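Local coordinates for protein enterochelin esterase (Salmonella enterica subsp. enterica serovar Typhimurium, PDB 3MGA) that probably hydrolyses the ester bonds of the iron-loaded siderophore ferric enterobactin, which would allow its iron to be released, at residues Pro173-Trp178 and Arg188-Thr193; Glu201-Ile206 and Pro233-Leu238; Phe276-Gly281 and Pro303-Cys308; Arg282-Gly287 and Leu398-Leu403. All blocks are in the same frame, centred on the assembly; numbering follows the deposited sequence.

In the fold
From the N terminus, the contacts first run in series. Contact 1 closes a tight hairpin at one edge of the alpha/beta-hydrolase sheet. Contact 2 then closes a longer loop of mostly helix between two parallel strands, and Leu192 of contact 1 bonds to Tyr237 to join the two. Contact 3 opens after helix 256-273 and links the loops before strands 284-288 and 308-312. Contact 4 crosses it: residues 282-287 lie inside the loop that contact 3 closes, while residues 398-403 bring back the C-terminal end of the chain over 110 residues. Contacts 2, 3 and 4 touch one another, with centres about 9 to 11 Å apart, whereas contact 1 touches contact 2 alone.

Contact 1 of 4, residues Pro173-Trp178 and Arg188-Thr193; sequences PLMMQW and RVWILT
Met176 and Val189 pair across an antiparallel beta hairpin, strands 174-180 and 185-193, at the edge of the alpha/beta-hydrolase sheet. Their side chains lie side by side and point the same way, with selenomethionine Met176 CB 3.5 Å from Val189 CG2. Met176 CG stands anti to the backbone N (chi1 176°), and the extended chain beyond it leaves SE 4.1 Å from Val189 CG2. The two methyls of Val189 divide their work: CG2 meets Met176, and CG1 lies 4.0 Å from CE3 of the Trp178 ring. Beneath these side chains the backbones of Met176 and Val189 exchange two N-H...O bonds, each 2.8 Å from N to O. Leu174 and Ile191 form the next hydrogen-bonded pair, where Leu174 N reaches Ile191 O at 2.9 Å almost in line (176° at the hydrogen). Helix 256-273 covers this face, touching Met176, Trp178 and Ile191. The non-hydrogen-bonded pairs Met175-Trp190 and Gln177-Arg188 turn their side chains to the other face. There Gln177 OE1 rests 3.7 Å from Arg188 CG, while the guanidinium forms salt bridges beyond the hairpin, NH1 to Glu215 and NH2 to Asp241. Trp190 CH2 lies over the centre of that guanidinium, 3.6 Å from its plane.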
loop_
_atom_site.group_PDB
_atom_site.type_symbol
_atom_site.label_atom_id
_atom_site.label_comp_id
_atom_site.label_asym_id
_atom_site.label_seq_id
_atom_site.Cartn_x
_atom_site.Cartn_y
_atom_site.Cartn_z
ATOM N N PRO A 173 18.655 7.398 -9.217
ATOM C CA PRO A 173 18.182 7.978 -7.970
ATOM C C PRO A 173 19.352 8.344 -7.071
ATOM O O PRO A 173 20.316 7.596 -6.991
ATOM C CB PRO A 173 17.346 6.855 -7.345
ATOM C CG PRO A 173 17.785 5.599 -8.031
ATOM C CD PRO A 173 18.245 5.992 -9.381
ATOM N N LEU A 174 19.277 9.498 -6.427
ATOM C CA LEU A 174 20.337 9.956 -5.544
ATOM C C LEU A 174 19.847 9.811 -4.119
ATOM O O LEU A 174 18.647 9.837 -3.872
ATOM C CB LEU A 174 20.691 11.407 -5.843
ATOM C CG LEU A 174 21.179 11.708 -7.272
ATOM C CD1 LEU A 174 21.243 13.209 -7.524
ATOM C CD2 LEU A 174 22.531 11.057 -7.536
HETATM N N MSE A 175 20.787 9.657 -3.194
HETATM C CA MSE A 175 20.491 9.488 -1.778
HETATM C C MSE A 175 21.148 10.584 -0.959
HETATM O O MSE A 175 22.277 10.998 -1.231
HETATM C CB MSE A 175 20.974 8.112 -1.310
HETATM C CG MSE A 175 20.133 6.974 -1.842
HETATM SE SE MSE A 175 20.958 5.213 -1.695
HETATM C CE MSE A 175 22.460 5.498 -2.912
HETATM N N MSE A 176 20.434 11.044 0.058
HETATM C CA MSE A 176 20.920 12.089 0.907
HETATM C C MSE A 176 20.570 11.767 2.353
HETATM O O MSE A 176 19.516 11.193 2.648
HETATM C CB MSE A 176 20.256 13.371 0.441
HETATM C CG MSE A 176 20.540 14.591 1.236
HETATM SE SE MSE A 176 19.522 16.076 0.493
HETATM C CE MSE A 176 19.893 17.306 1.958
ATOM N N GLN A 177 21.477 12.114 3.251
ATOM C CA GLN A 177 21.272 11.879 4.657
ATOM C C GLN A 177 20.742 13.196 5.202
ATOM O O GLN A 177 21.432 14.213 5.156
ATOM C CB GLN A 177 22.591 11.491 5.332
ATOM C CG GLN A 177 22.439 10.857 6.732
ATOM C CD GLN A 177 21.789 9.477 6.690
ATOM O OE1 GLN A 177 21.699 8.849 5.627
ATOM N NE2 GLN A 177 21.337 8.993 7.856
ATOM N N TRP A 178 19.500 13.188 5.674
ATOM C CA TRP A 178 18.887 14.393 6.222
ATOM C C TRP A 178 18.871 14.392 7.753
ATOM O O TRP A 178 18.126 13.639 8.381
ATOM C CB TRP A 178 17.482 14.612 5.627
ATOM C CG TRP A 178 16.672 15.605 6.383
ATOM C CD1 TRP A 178 17.086 16.822 6.838
ATOM C CD2 TRP A 178 15.286 15.503 6.718
ATOM N NE1 TRP A 178 16.053 17.462 7.485
ATOM C CE2 TRP A 178 14.936 16.673 7.420
ATOM C CE3 TRP A 178 14.310 14.526 6.510
ATOM C CZ2 TRP A 178 13.654 16.896 7.903
ATOM C CZ3 TRP A 178 13.037 14.745 6.995
ATOM C CH2 TRP A 178 12.719 15.924 7.685
ATOM N N ARG A 188 17.413 8.885 5.787
ATOM C CA ARG A 188 17.705 8.865 4.361
ATOM C C ARG A 188 16.552 9.444 3.577
ATOM O O ARG A 188 15.385 9.230 3.925
ATOM C CB ARG A 188 17.873 7.433 3.836
ATOM C CG ARG A 188 19.054 6.654 4.349
ATOM C CD ARG A 188 18.951 5.191 3.897
ATOM N NE ARG A 188 17.799 4.499 4.482
ATOM C CZ ARG A 188 17.438 3.245 4.205
ATOM N NH1 ARG A 188 18.128 2.513 3.331
ATOM N NH2 ARG A 188 16.371 2.715 4.802
ATOM N N VAL A 189 16.893 10.154 2.506
ATOM C CA VAL A 189 15.915 10.689 1.572
ATOM C C VAL A 189 16.453 10.380 0.164
ATOM O O VAL A 189 17.670 10.450 -0.083
ATOM C CB VAL A 189 15.669 12.194 1.756
ATOM C CG1 VAL A 189 15.065 12.470 3.143
ATOM C CG2 VAL A 189 16.966 12.994 1.541
ATOM N N TRP A 190 15.568 9.989 -0.741
ATOM C CA TRP A 190 15.974 9.684 -2.104
ATOM C C TRP A 190 15.457 10.752 -3.060
ATOM O O TRP A 190 14.369 11.286 -2.881
ATOM C CB TRP A 190 15.454 8.321 -2.531
ATOM C CG TRP A 190 16.082 7.147 -1.854
ATOM C CD1 TRP A 190 17.095 6.371 -2.344
ATOM C CD2 TRP A 190 15.715 6.574 -0.593
ATOM N NE1 TRP A 190 17.385 5.352 -1.463
ATOM C CE2 TRP A 190 16.557 5.462 -0.377
ATOM C CE3 TRP A 190 14.757 6.887 0.373
ATOM C CZ2 TRP A 190 16.473 4.676 0.763
ATOM C CZ3 TRP A 190 14.677 6.105 1.510
ATOM C CH2 TRP A 190 15.527 5.014 1.694
ATOM N N ILE A 191 16.234 11.060 -4.087
ATOM C CA ILE A 191 15.833 12.073 -5.047
ATOM C C ILE A 191 15.903 11.546 -6.463
ATOM O O ILE A 191 16.954 11.118 -6.912
ATOM C CB ILE A 191 16.736 13.317 -4.973
ATOM C CG1 ILE A 191 16.700 13.943 -3.583
ATOM C CG2 ILE A 191 16.291 14.359 -5.999
ATOM C CD1 ILE A 191 17.618 15.171 -3.452
ATOM N N LEU A 192 14.782 11.583 -7.164
ATOM C CA LEU A 192 14.744 11.182 -8.563
ATOM C C LEU A 192 14.204 12.347 -9.380
ATOM O O LEU A 192 13.219 12.954 -9.001
ATOM C CB LEU A 192 13.831 9.973 -8.784
ATOM C CG LEU A 192 13.686 9.561 -10.256
ATOM C CD1 LEU A 192 14.998 8.975 -10.749
ATOM C CD2 LEU A 192 12.556 8.561 -10.442
ATOM N N THR A 193 14.862 12.657 -10.492
ATOM C CA THR A 193 14.410 13.707 -11.391
ATOM C C THR A 193 14.097 13.022 -12.718
ATOM O O THR A 193 14.838 12.141 -13.141
ATOM C CB THR A 193 15.490 14.781 -11.619
ATOM O OG1 THR A 193 16.619 14.193 -12.266
ATOM C CG2 THR A 193 15.926 15.402 -10.306
#

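Contact 2 of 4, residues Glu201-Ile206 and Pro233-Leu238; sequences ERPLAI and PGAVYL
Arg202 lays its extended chain across Val236 at about a right angle, with CD 3.6 Å from Val236 CG2. The same methyl lies 3.7 Å from Arg202 NH1, at an oblique approach to the guanidinium, whose NH1 and NH2 bond to the carbonyls of Pro275 and Gly195. Next along, Pro203 CG meets both Pro233 CG and Ala235 CB, each at 3.8 Å, a small apolar cluster just ahead of the strands. Leu204 and Val236 cross obliquely, and Leu204 CD1 comes 3.9 Å from Val236 CG1. Ala205 points to the other face of the sheet, where its CB sits 3.9 Å from Tyr237 CD1. Three backbone bonds zip the strands together. Val236 N donates to Pro203 O, Ala205 N to Val236 O, and Leu238 N to Ala205 O, the last at 3.0 Å and nearly straight (176°). Helix 256-273 packs on Leu204, Ile206 and Leu238, and Trp400 touches Pro203 and Ala205. With helices 210-216 and 220-228 between the two strands, this is a beta-alpha-beta crossover, here in the buried parallel part of the alpha/beta-hydrolase sheet.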
loop_
_atom_site.group_PDB
_atom_site.type_symbol
_atom_site.label_atom_id
_atom_site.label_comp_id
_atom_site.label_asym_id
_atom_site.label_seq_id
_atom_site.Cartn_x
_atom_site.Cartn_y
_atom_site.Cartn_z
ATOM N N GLU A 201 10.093 24.876 -13.133
ATOM C CA GLU A 201 8.660 24.626 -13.326
ATOM C C GLU A 201 8.295 23.200 -12.905
ATOM O O GLU A 201 7.130 22.900 -12.655
ATOM C CB GLU A 201 8.261 24.869 -14.785
ATOM C CG GLU A 201 8.501 26.305 -15.265
ATOM C CD GLU A 201 7.628 27.336 -14.550
ATOM O OE1 GLU A 201 6.553 26.971 -14.026
ATOM O OE2 GLU A 201 8.009 28.524 -14.536
ATOM N N ARG A 202 9.292 22.325 -12.828
ATOM C CA ARG A 202 9.068 20.935 -12.417
ATOM C C ARG A 202 8.308 20.843 -11.113
ATOM O O ARG A 202 8.679 21.491 -10.139
ATOM C CB ARG A 202 10.376 20.250 -12.112
ATOM C CG ARG A 202 11.371 20.020 -13.208
ATOM C CD ARG A 202 12.645 19.721 -12.447
ATOM N NE ARG A 202 13.723 19.125 -13.198
ATOM C CZ ARG A 202 14.950 18.987 -12.711
ATOM N NH1 ARG A 202 15.247 19.447 -11.501
ATOM N NH2 ARG A 202 15.893 18.426 -13.447
ATOM N N PRO A 203 7.249 20.029 -11.078
ATOM C CA PRO A 203 6.551 19.851 -9.824
ATOM C C PRO A 203 7.343 18.933 -8.886
ATOM O O PRO A 203 8.050 18.024 -9.350
ATOM C CB PRO A 203 5.273 19.136 -10.245
ATOM C CG PRO A 203 5.647 18.403 -11.475
ATOM C CD PRO A 203 6.596 19.302 -12.180
ATOM N N LEU A 204 7.226 19.193 -7.589
ATOM C CA LEU A 204 7.838 18.386 -6.547
ATOM C C LEU A 204 6.754 17.454 -6.021
ATOM O O LEU A 204 5.602 17.874 -5.826
ATOM C CB LEU A 204 8.318 19.254 -5.384
ATOM C CG LEU A 204 8.747 18.478 -4.122
ATOM C CD1 LEU A 204 9.976 17.604 -4.405
ATOM C CD2 LEU A 204 9.040 19.427 -2.965
ATOM N N ALA A 205 7.130 16.200 -5.782
ATOM C CA ALA A 205 6.220 15.204 -5.257
ATOM C C ALA A 205 6.907 14.508 -4.097
ATOM O O ALA A 205 7.987 13.935 -4.262
ATOM C CB ALA A 205 5.843 14.189 -6.351
ATOM N N ILE A 206 6.298 14.573 -2.917
ATOM C CA ILE A 206 6.867 13.925 -1.750
ATOM C C ILE A 206 6.173 12.602 -1.459
ATOM O O ILE A 206 4.951 12.541 -1.308
ATOM C CB ILE A 206 6.771 14.809 -0.511
ATOM C CG1 ILE A 206 7.582 16.091 -0.717
ATOM C CG2 ILE A 206 7.289 14.064 0.710
ATOM C CD1 ILE A 206 7.538 17.027 0.483
ATOM N N PRO A 233 4.609 14.760 -16.072
ATOM C CA PRO A 233 5.552 15.792 -16.450
ATOM C C PRO A 233 6.916 15.508 -15.841
ATOM O O PRO A 233 7.007 14.734 -14.882
ATOM C CB PRO A 233 4.958 17.034 -15.800
ATOM C CG PRO A 233 4.348 16.510 -14.528
ATOM C CD PRO A 233 3.838 15.125 -14.868
ATOM N N GLY A 234 7.971 16.100 -16.394
ATOM C CA GLY A 234 9.291 15.936 -15.807
ATOM C C GLY A 234 9.167 16.508 -14.407
ATOM O O GLY A 234 8.744 17.645 -14.244
ATOM N N ALA A 235 9.522 15.726 -13.398
ATOM C CA ALA A 235 9.364 16.158 -12.014
ATOM C C ALA A 235 10.564 15.853 -11.154
ATOM O O ALA A 235 11.569 15.354 -11.631
ATOM C CB ALA A 235 8.121 15.480 -11.411
ATOM N N VAL A 236 10.428 16.193 -9.873
ATOM C CA VAL A 236 11.434 15.951 -8.853
ATOM C C VAL A 236 10.743 15.136 -7.781
ATOM O O VAL A 236 9.820 15.627 -7.140
ATOM C CB VAL A 236 11.940 17.279 -8.225
ATOM C CG1 VAL A 236 12.840 17.003 -6.996
ATOM C CG2 VAL A 236 12.663 18.121 -9.266
ATOM N N TYR A 237 11.182 13.895 -7.591
ATOM C CA TYR A 237 10.589 12.997 -6.596
ATOM C C TYR A 237 11.440 12.860 -5.332
ATOM O O TYR A 237 12.616 12.546 -5.411
ATOM C CB TYR A 237 10.366 11.620 -7.212
ATOM C CG TYR A 237 9.400 11.625 -8.371
ATOM C CD1 TYR A 237 8.035 11.465 -8.165
ATOM C CD2 TYR A 237 9.848 11.794 -9.667
ATOM C CE1 TYR A 237 7.145 11.472 -9.224
ATOM C CE2 TYR A 237 8.967 11.797 -10.731
ATOM C CZ TYR A 237 7.617 11.641 -10.503
ATOM O OH TYR A 237 6.744 11.652 -11.562
ATOM N N LEU A 238 10.823 13.086 -4.169
ATOM C CA LEU A 238 11.496 12.992 -2.885
ATOM C C LEU A 238 10.916 11.872 -2.012
ATOM O O LEU A 238 9.795 11.972 -1.520
ATOM C CB LEU A 238 11.363 14.319 -2.164
ATOM C CG LEU A 238 12.052 14.460 -0.819
ATOM C CD1 LEU A 238 13.550 14.207 -0.964
ATOM C CD2 LEU A 238 11.784 15.842 -0.260
#

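Contact 3 of 4, residues Phe276-Gly281 and Pro303-Cys308; sequences FSDDAG and PTRFGC
An ST turn, in which Ser277 OG accepts from Asp279 N, presents Ser277 O to the guanidinium of Arg305. Arg305 NH2 donates to Ser277 O at 3.0 Å, nearly straight (167°); the oxygen lies in the guanidinium plane and is met on a lone pair. Arg305 NH1 makes a salt bridge to Asp278 OD1 at 3.4 Å, its hydrogen bond weak, with the carboxylate and guanidinium planes 70° apart. The same NH1 also sits at the edge of the Phe276 ring, in its plane and 3.9 Å from CE1. Arg305 CB starts away from the 276-281 loop, and the chain comes back to it through bends at chi2 and chi3. On the way, CG passes over the centre of the Phe306 ring, 3.6 Å above its plane. The contact joins the loop entering strand 284-288, first of a beta-alpha-beta unit in the alpha/beta-hydrolase sheet, to the connection from its helix, 290-301, into the second, 308-312. Here Ala280 CB fits closely against the backbone, 3.2 Å from Pro303 O. Ala280 O takes a weak bond from Gly307 N at 2.9 Å, and a water donates to both Asp278 O and Thr304 O. Asp279 OD1 accepts from Gly281 N in an Asx turn, the donor standing above the carboxylate plane. Thr283 OG1, two residues past Gly281, is bonded to both Arg305 NH2 and Asp279 O.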
loop_
_atom_site.group_PDB
_atom_site.type_symbol
_atom_site.label_atom_id
_atom_site.label_comp_id
_atom_site.label_asym_id
_atom_site.label_seq_id
_atom_site.Cartn_x
_atom_site.Cartn_y
_atom_site.Cartn_z
ATOM N N PHE A 276 12.927 23.204 -8.254
ATOM C CA PHE A 276 11.531 22.752 -8.358
ATOM C C PHE A 276 10.578 23.926 -8.077
ATOM O O PHE A 276 10.956 24.909 -7.434
ATOM C CB PHE A 276 11.226 21.545 -7.460
ATOM C CG PHE A 276 11.453 21.790 -5.998
ATOM C CD1 PHE A 276 10.481 22.424 -5.225
ATOM C CD2 PHE A 276 12.618 21.349 -5.380
ATOM C CE1 PHE A 276 10.680 22.644 -3.874
ATOM C CE2 PHE A 276 12.827 21.559 -4.023
ATOM C CZ PHE A 276 11.855 22.210 -3.267
ATOM N N SER A 277 9.347 23.807 -8.566
ATOM C CA SER A 277 8.330 24.858 -8.427
ATOM C C SER A 277 7.853 25.161 -7.005
ATOM O O SER A 277 7.692 24.257 -6.166
ATOM C CB SER A 277 7.100 24.505 -9.269
ATOM O OG SER A 277 6.079 25.479 -9.115
ATOM N N ASP A 278 7.599 26.451 -6.765
ATOM C CA ASP A 278 7.095 26.930 -5.480
ATOM C C ASP A 278 5.574 27.036 -5.509
ATOM O O ASP A 278 4.958 27.461 -4.537
ATOM C CB ASP A 278 7.734 28.270 -5.108
ATOM C CG ASP A 278 9.182 28.122 -4.669
ATOM O OD1 ASP A 278 9.542 27.021 -4.189
ATOM O OD2 ASP A 278 9.951 29.102 -4.781
ATOM N N ASP A 279 4.981 26.630 -6.629
ATOM C CA ASP A 279 3.539 26.652 -6.802
ATOM C C ASP A 279 2.903 25.497 -6.038
ATOM O O ASP A 279 3.048 24.344 -6.426
ATOM C CB ASP A 279 3.193 26.546 -8.293
ATOM C CG ASP A 279 1.690 26.487 -8.552
ATOM O OD1 ASP A 279 0.895 26.719 -7.608
ATOM O OD2 ASP A 279 1.307 26.198 -9.711
ATOM N N ALA A 280 2.181 25.804 -4.968
ATOM C CA ALA A 280 1.529 24.763 -4.168
ATOM C C ALA A 280 0.583 23.885 -5.006
ATOM O O ALA A 280 0.398 22.712 -4.712
ATOM C CB ALA A 280 0.776 25.391 -3.004
ATOM N N GLY A 281 -0.000 24.469 -6.054
ATOM C CA GLY A 281 -0.937 23.770 -6.939
ATOM C C GLY A 281 -0.449 22.503 -7.619
ATOM O O GLY A 281 -1.254 21.717 -8.097
ATOM N N PRO A 303 -1.479 24.551 3.064
ATOM C CA PRO A 303 -1.940 24.498 1.672
ATOM C C PRO A 303 -1.160 25.427 0.749
ATOM O O PRO A 303 -1.218 25.275 -0.468
ATOM C CB PRO A 303 -3.408 24.924 1.771
ATOM C CG PRO A 303 -3.479 25.774 2.997
ATOM C CD PRO A 303 -2.423 25.272 3.940
ATOM N N THR A 304 -0.437 26.375 1.336
ATOM C CA THR A 304 0.378 27.323 0.586
ATOM C C THR A 304 1.655 26.661 0.068
ATOM O O THR A 304 2.343 27.215 -0.786
ATOM C CB THR A 304 0.756 28.548 1.466
ATOM O OG1 THR A 304 1.542 29.475 0.703
ATOM C CG2 THR A 304 1.542 28.109 2.702
ATOM N N ARG A 305 1.974 25.486 0.610
ATOM C CA ARG A 305 3.151 24.725 0.206
ATOM C C ARG A 305 2.768 23.367 -0.392
ATOM O O ARG A 305 3.405 22.913 -1.349
ATOM C CB ARG A 305 4.074 24.541 1.406
ATOM C CG ARG A 305 5.334 23.695 1.184
ATOM C CD ARG A 305 6.318 24.244 0.142
ATOM N NE ARG A 305 5.916 23.981 -1.240
ATOM C CZ ARG A 305 6.664 24.260 -2.310
ATOM N NH1 ARG A 305 7.869 24.807 -2.177
ATOM N NH2 ARG A 305 6.206 23.984 -3.523
ATOM N N PHE A 306 1.739 22.725 0.159
ATOM C CA PHE A 306 1.305 21.414 -0.330
ATOM C C PHE A 306 -0.151 21.488 -0.783
ATOM O O PHE A 306 -1.073 21.331 0.020
ATOM C CB PHE A 306 1.474 20.347 0.762
ATOM C CG PHE A 306 2.826 20.364 1.429
ATOM C CD1 PHE A 306 3.962 19.967 0.742
ATOM C CD2 PHE A 306 2.954 20.759 2.754
ATOM C CE1 PHE A 306 5.208 19.976 1.352
ATOM C CE2 PHE A 306 4.200 20.765 3.377
ATOM C CZ PHE A 306 5.326 20.369 2.671
ATOM N N GLY A 307 -0.353 21.718 -2.076
ATOM C CA GLY A 307 -1.694 21.847 -2.634
ATOM C C GLY A 307 -2.318 20.570 -3.149
ATOM O O GLY A 307 -3.526 20.524 -3.380
ATOM N N CYS A 308 -1.508 19.530 -3.327
ATOM C CA CYS A 308 -2.000 18.256 -3.840
ATOM C C CYS A 308 -1.769 17.135 -2.832
ATOM O O CYS A 308 -0.650 16.910 -2.382
ATOM C CB CYS A 308 -1.306 17.928 -5.168
ATOM S SG CYS A 308 -1.441 19.250 -6.419
HETATM O O HOH W 1 4.510 26.898 -2.044
#

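Contact 4 of 4, residues Arg282-Gly287 and Leu398-Leu403; sequences RTVVAG and LLWQPL
Trp400 turns the N-H of its indole edge onto the backbone carbonyl of Arg282, with NE1 2.9 Å from Arg282 O and the bond close to straight (168°). The oxygen lies in the plane of the indole, but NE1 stands above the plane of the carbonyl, 39° out of it. While the edge is held in this way, one face of the indole takes Val284 CG2, 3.5 Å above the ring plane and offset toward the rim. Bond and methyl together would oppose rotation of the indole. The same methyl also lies 4.0 Å from Leu399 CD1. Arg282 CG sits between the backbone N and the carbonyl carbon (chi1 54°), and from there the chain runs extended, crossing Leu403 at about a right angle with CD 3.4 Å from Leu403 CD2. Arg282 NH2 carries on to a salt bridge with Glu201. Trp400 marks the break between two helices, the first residue beyond helix 385-399 and the N-cap position of helix 401-404, and Arg344 bonds to the carbonyls of Leu398 and Leu399 just before it. The break thus packs against Arg282 and Val284, where strand 284-288 begins; that strand leads into a Gly287-Ser289-Gly291 pattern consistent with a nucleophile elbow. On either side of it in the sheet run 204-207 and 308-312, the latter touching Leu399 through Cys308 and Leu310.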
loop_
_atom_site.group_PDB
_atom_site.type_symbol
_atom_site.label_atom_id
_atom_site.label_comp_id
_atom_site.label_asym_id
_atom_site.label_seq_id
_atom_site.Cartn_x
_atom_site.Cartn_y
_atom_site.Cartn_z
ATOM N N ARG A 282 0.862 22.327 -7.726
ATOM C CA ARG A 282 1.415 21.105 -8.324
ATOM C C ARG A 282 2.412 20.414 -7.407
ATOM O O ARG A 282 3.202 19.594 -7.861
ATOM C CB ARG A 282 2.053 21.366 -9.685
ATOM C CG ARG A 282 3.108 22.450 -9.734
ATOM C CD ARG A 282 3.794 22.375 -11.075
ATOM N NE ARG A 282 4.463 23.606 -11.462
ATOM C CZ ARG A 282 3.976 24.500 -12.320
ATOM N NH1 ARG A 282 2.806 24.313 -12.917
ATOM N NH2 ARG A 282 4.680 25.589 -12.598
ATOM N N THR A 283 2.351 20.741 -6.120
ATOM C CA THR A 283 3.222 20.163 -5.134
ATOM C C THR A 283 2.460 19.033 -4.465
ATOM O O THR A 283 1.434 19.251 -3.793
ATOM C CB THR A 283 3.675 21.209 -4.119
ATOM O OG1 THR A 283 4.357 22.272 -4.812
ATOM C CG2 THR A 283 4.610 20.592 -3.100
ATOM N N VAL A 284 2.966 17.818 -4.646
ATOM C CA VAL A 284 2.313 16.655 -4.112
ATOM C C VAL A 284 2.923 16.082 -2.852
ATOM O O VAL A 284 4.127 16.104 -2.651
ATOM C CB VAL A 284 2.284 15.518 -5.160
ATOM C CG1 VAL A 284 1.829 14.176 -4.515
ATOM C CG2 VAL A 284 1.402 15.903 -6.339
ATOM N N VAL A 285 2.044 15.582 -2.000
ATOM C CA VAL A 285 2.422 14.871 -0.818
ATOM C C VAL A 285 1.572 13.603 -0.955
ATOM O O VAL A 285 0.339 13.659 -1.035
ATOM C CB VAL A 285 2.166 15.654 0.459
ATOM C CG1 VAL A 285 2.439 14.783 1.655
ATOM C CG2 VAL A 285 3.064 16.916 0.488
ATOM N N ALA A 286 2.245 12.467 -1.061
ATOM C CA ALA A 286 1.571 11.194 -1.244
ATOM C C ALA A 286 1.999 10.213 -0.170
ATOM O O ALA A 286 3.173 10.141 0.176
ATOM C CB ALA A 286 1.891 10.638 -2.650
ATOM N N GLY A 287 1.049 9.452 0.353
ATOM C CA GLY A 287 1.344 8.472 1.396
ATOM C C GLY A 287 0.251 7.433 1.568
ATOM O O GLY A 287 -0.871 7.611 1.088
ATOM N N LEU A 398 -3.781 12.097 -11.833
ATOM C CA LEU A 398 -4.967 12.870 -11.486
ATOM C C LEU A 398 -4.579 14.209 -10.889
ATOM O O LEU A 398 -5.040 15.260 -11.345
ATOM C CB LEU A 398 -5.846 12.111 -10.495
ATOM C CG LEU A 398 -6.506 10.882 -11.086
ATOM C CD1 LEU A 398 -7.335 10.140 -10.018
ATOM C CD2 LEU A 398 -7.380 11.314 -12.285
ATOM N N LEU A 399 -3.729 14.175 -9.871
ATOM C CA LEU A 399 -3.285 15.411 -9.237
ATOM C C LEU A 399 -2.590 16.371 -10.214
ATOM O O LEU A 399 -2.702 17.582 -10.068
ATOM C CB LEU A 399 -2.384 15.116 -8.041
ATOM C CG LEU A 399 -3.105 14.430 -6.884
ATOM C CD1 LEU A 399 -2.121 14.016 -5.799
ATOM C CD2 LEU A 399 -4.200 15.335 -6.327
ATOM N N TRP A 400 -1.876 15.833 -11.200
ATOM C CA TRP A 400 -1.187 16.682 -12.177
ATOM C C TRP A 400 -1.880 16.737 -13.523
ATOM O O TRP A 400 -1.302 17.205 -14.495
ATOM C CB TRP A 400 0.265 16.235 -12.397
ATOM C CG TRP A 400 1.186 16.505 -11.282
ATOM C CD1 TRP A 400 1.239 17.632 -10.517
ATOM C CD2 TRP A 400 2.304 15.710 -10.897
ATOM N NE1 TRP A 400 2.274 17.554 -9.624
ATOM C CE2 TRP A 400 2.954 16.386 -9.846
ATOM C CE3 TRP A 400 2.812 14.478 -11.326
ATOM C CZ2 TRP A 400 4.080 15.873 -9.218
ATOM C CZ3 TRP A 400 3.920 13.970 -10.704
ATOM C CH2 TRP A 400 4.551 14.668 -9.662
ATOM N N GLN A 401 -3.130 16.289 -13.580
ATOM C CA GLN A 401 -3.881 16.289 -14.839
ATOM C C GLN A 401 -3.837 17.632 -15.588
ATOM O O GLN A 401 -3.686 17.634 -16.797
ATOM C CB GLN A 401 -5.327 15.871 -14.605
ATOM C CG GLN A 401 -6.076 15.526 -15.879
ATOM C CD GLN A 401 -7.492 15.045 -15.600
ATOM O OE1 GLN A 401 -7.845 13.904 -15.910
ATOM N NE2 GLN A 401 -8.288 15.891 -14.956
ATOM N N PRO A 402 -3.978 18.769 -14.876
ATOM C CA PRO A 402 -3.941 20.065 -15.585
ATOM C C PRO A 402 -2.645 20.321 -16.362
ATOM O O PRO A 402 -2.703 20.757 -17.508
ATOM C CB PRO A 402 -4.112 21.095 -14.460
ATOM C CG PRO A 402 -4.849 20.362 -13.386
ATOM C CD PRO A 402 -4.362 18.932 -13.458
ATOM N N LEU A 403 -1.494 20.058 -15.742
ATOM C CA LEU A 403 -0.202 20.242 -16.404
ATOM C C LEU A 403 -0.029 19.245 -17.534
ATOM O O LEU A 403 0.368 19.607 -18.633
ATOM C CB LEU A 403 0.973 20.028 -15.443
ATOM C CG LEU A 403 1.218 20.938 -14.247
ATOM C CD1 LEU A 403 0.099 20.831 -13.223
ATOM C CD2 LEU A 403 2.545 20.547 -13.623
#